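Local coordinates for periplasmic divalent cation tolerance protein (Thermotoga maritima, PDB 1O5J) that is probably involved in resistance toward heavy metals as a homotrimeric CutA protein with a GlnB-like fold, at residues A[75-78]-A[79-83]. Residues are numbered along the deposited sequence; the frame is centred on the assembly and turned at random.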
ATOM      1  N   LYS A  75     -12.184   6.775  14.503  1.00 42.62           N
ATOM      2  CA  LYS A  75     -13.280   7.735  14.374  1.00 44.05           C
ATOM      3  C   LYS A  75     -12.712   9.163  14.385  1.00 44.91           C
ATOM      4  O   LYS A  75     -12.954   9.954  13.473  1.00 42.98           O
ATOM      5  CB  LYS A  75     -14.270   7.525  15.522  1.00 43.92           C
ATOM      6  CG  LYS A  75     -15.647   8.126  15.309  1.00 46.40           C
ATOM      7  CD  LYS A  75     -16.696   7.538  16.276  1.00 49.28           C
ATOM      8  CE  LYS A  75     -18.011   7.144  15.559  1.00 56.71           C
ATOM      9  NZ  LYS A  75     -17.778   6.246  14.340  1.00 52.95           N
ATOM     10  N   GLU A  76     -11.938   9.462  15.433  1.00 44.11           N
ATOM     11  CA  GLU A  76     -11.323  10.766  15.621  1.00 43.19           C
ATOM     12  C   GLU A  76     -10.438  11.097  14.416  1.00 40.42           C
ATOM     13  O   GLU A  76     -10.468  12.218  13.928  1.00 42.15           O
ATOM     14  CB  GLU A  76     -10.480  10.801  16.898  1.00 39.56           C
ATOM     15  CG  GLU A  76     -11.243  10.733  18.187  1.00 51.60           C
ATOM     16  CD  GLU A  76     -10.302  10.545  19.372  1.00 48.97           C
ATOM     17  OE1 GLU A  76      -9.944   9.378  19.680  1.00 57.48           O
ATOM     18  OE2 GLU A  76      -9.931  11.559  19.995  1.00 56.82           O
ATOM     19  N   LEU A  77      -9.688  10.112  13.925  1.00 38.27           N
ATOM     20  CA  LEU A  77      -8.839  10.296  12.771  1.00 38.58           C
ATOM     21  C   LEU A  77      -9.598  10.658  11.506  1.00 38.60           C
ATOM     22  O   LEU A  77      -9.212  11.593  10.804  1.00 41.35           O
ATOM     23  CB  LEU A  77      -7.953   9.050  12.524  1.00 38.44           C
ATOM     24  CG  LEU A  77      -7.066   9.014  11.274  1.00 40.06           C
ATOM     25  CD1 LEU A  77      -6.152  10.170  11.239  1.00 38.41           C
ATOM     26  CD2 LEU A  77      -6.227   7.728  11.234  1.00 40.58           C
ATOM     27  N   TYR A  78     -10.641   9.904  11.178  1.00 40.62           N
ATOM     28  CA  TYR A  78     -11.514  10.248  10.038  1.00 38.10           C
ATOM     29  C   TYR A  78     -12.086  11.666  10.175  1.00 39.74           C
ATOM     30  O   TYR A  78     -12.099  12.446   9.206  1.00 38.42           O
ATOM     31  CB  TYR A  78     -12.678   9.249   9.893  1.00 37.61           C
ATOM     32  CG  TYR A  78     -12.357   8.045   9.040  1.00 37.23           C
ATOM     33  CD1 TYR A  78     -11.409   7.108   9.438  1.00 37.18           C
ATOM     34  CD2 TYR A  78     -13.007   7.846   7.805  1.00 35.34           C
ATOM     35  CE1 TYR A  78     -11.117   5.978   8.632  1.00 35.61           C
ATOM     36  CE2 TYR A  78     -12.750   6.716   7.028  1.00 36.34           C
ATOM     37  CZ  TYR A  78     -11.798   5.813   7.426  1.00 39.15           C
ATOM     38  OH  TYR A  78     -11.564   4.738   6.640  1.00 41.42           O
ATOM     39  N   GLU A  79     -12.601  11.993  11.353  1.00 37.99           N
ATOM     40  CA  GLU A  79     -13.233  13.297  11.531  1.00 41.82           C
ATOM     41  C   GLU A  79     -12.193  14.421  11.457  1.00 42.42           C
ATOM     42  O   GLU A  79     -12.443  15.416  10.836  1.00 42.97           O
ATOM     43  CB  GLU A  79     -14.160  13.350  12.764  1.00 45.17           C
ATOM     44  CG  GLU A  79     -13.507  13.216  14.116  1.00 52.36           C
ATOM     45  CD  GLU A  79     -14.522  13.128  15.259  1.00 48.20           C
ATOM     46  OE1 GLU A  79     -15.710  12.825  14.990  1.00 60.77           O
ATOM     47  OE2 GLU A  79     -14.120  13.364  16.424  1.00 49.85           O
ATOM     48  N   GLU A  80     -10.979  14.204  11.959  1.00 45.38           N
ATOM     49  CA  GLU A  80      -9.898  15.209  11.832  1.00 42.70           C
ATOM     50  C   GLU A  80      -9.383  15.340  10.391  1.00 40.61           C
ATOM     51  O   GLU A  80      -9.171  16.438   9.898  1.00 38.76           O
ATOM     52  CB  GLU A  80      -8.732  14.861  12.746  1.00 44.13           C
ATOM     53  CG  GLU A  80      -7.677  15.952  12.859  1.00 45.09           C
ATOM     54  CD  GLU A  80      -8.119  17.112  13.738  1.00 53.73           C
ATOM     55  OE1 GLU A  80      -9.121  16.959  14.448  1.00 49.88           O
ATOM     56  OE2 GLU A  80      -7.458  18.177  13.732  1.00 56.59           O
ATOM     57  N   LEU A  81      -9.142  14.227   9.718  1.00 40.26           N
ATOM     58  CA  LEU A  81      -8.746  14.290   8.309  1.00 43.02           C
ATOM     59  C   LEU A  81      -9.821  14.977   7.488  1.00 41.30           C
ATOM     60  O   LEU A  81      -9.507  15.723   6.593  1.00 43.17           O
ATOM     61  CB  LEU A  81      -8.569  12.902   7.713  1.00 41.97           C
ATOM     62  CG  LEU A  81      -7.184  12.343   7.673  1.00 49.08           C
ATOM     63  CD1 LEU A  81      -7.287  10.920   7.131  1.00 50.88           C
ATOM     64  CD2 LEU A  81      -6.274  13.243   6.809  1.00 46.19           C
ATOM     65  N   ARG A  82     -11.075  14.692   7.797  1.00 40.22           N
ATOM     66  CA  ARG A  82     -12.215  15.318   7.125  1.00 43.64           C
ATOM     67  C   ARG A  82     -12.134  16.841   7.279  1.00 44.23           C
ATOM     68  O   ARG A  82     -12.354  17.585   6.334  1.00 44.42           O
ATOM     69  CB  ARG A  82     -13.525  14.840   7.755  1.00 48.20           C
ATOM     70  CG  ARG A  82     -14.677  14.596   6.819  1.00 57.39           C
ATOM     71  CD  ARG A  82     -15.303  15.827   6.245  1.00 61.80           C
ATOM     72  NE  ARG A  82     -14.389  16.459   5.299  1.00 68.09           N
ATOM     73  CZ  ARG A  82     -14.405  16.312   3.970  1.00 66.08           C
ATOM     74  NH1 ARG A  82     -13.475  16.958   3.271  1.00 53.11           N
ATOM     75  NH2 ARG A  82     -15.370  15.612   3.340  1.00 59.22           N
ATOM     76  N   LYS A  83     -11.821  17.317   8.474  1.00 40.88           N
ATOM     77  CA  LYS A  83     -11.819  18.745   8.672  1.00 41.28           C
ATOM     78  C   LYS A  83     -10.610  19.441   8.052  1.00 39.89           C
ATOM     79  O   LYS A  83     -10.704  20.580   7.603  1.00 39.39           O
ATOM     80  CB  LYS A  83     -11.958  19.089  10.149  1.00 45.04           C
ATOM     81  CG  LYS A  83     -10.678  19.281  10.897  1.00 48.51           C
ATOM     82  CD  LYS A  83     -10.812  20.324  11.966  1.00 48.01           C
ATOM     83  CE  LYS A  83      -9.608  20.277  12.881  1.00 56.28           C
TER
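Glu79 turns its CG between its own backbone N and carbonyl carbon (chi1 66°), which lays the side chain back over the preceding turn of the alpha-helix, helix 74-84, one of the helices packed on the antiparallel sheet of this ferredoxin-like CutA subunit. There Glu79 CG rests 3.2 Å from Glu76 O, and because the chain runs extended beyond it, OE2 ends 3.9 Å from Glu76 CA. The carboxylates of Glu76 and Glu79 stay apart, and Lys75 NZ lies 6.9 Å from Glu79 OE1, too far for a salt bridge.

Underneath runs a regular i to i+4 ladder. The amides of Glu79, Glu80, Leu81 and Arg82 donate in turn to the carbonyls of Lys75, Glu76, Leu77 and Tyr78; the straightest is Leu81 N to Leu77 O at 2.8 Å, with 171° at the hydrogen.

On the inner face Leu77 and Leu81 sit one turn apart, CD1 of Leu77 being 4.3 Å from CG of Leu81. Both are buried: Leu77 packs on Val16 and Leu33, Leu81 on Phe20 and Ile29, so this ridge joins the helix to strand 13-20 and helix 23-35. Tyr78 OH hydrogen-bonds Thr94 OG1 on strand 92-100, tying the helix to that edge of the sheet within the chain, while Glu80 forms a salt bridge with Lys36.

Near the C-terminal end of the helix, Arg82 reaches the trimer interface, as does Tyr78, which packs on Val100 of a neighbouring subunit. Arg82 NH2 forms a salt bridge with Glu103 OE1 of that neighbouring subunit and a hydrogen bond with Glu88 O of the same chain. At the root of that side chain, Arg82 CB lies 3.1 Å from Tyr78 O.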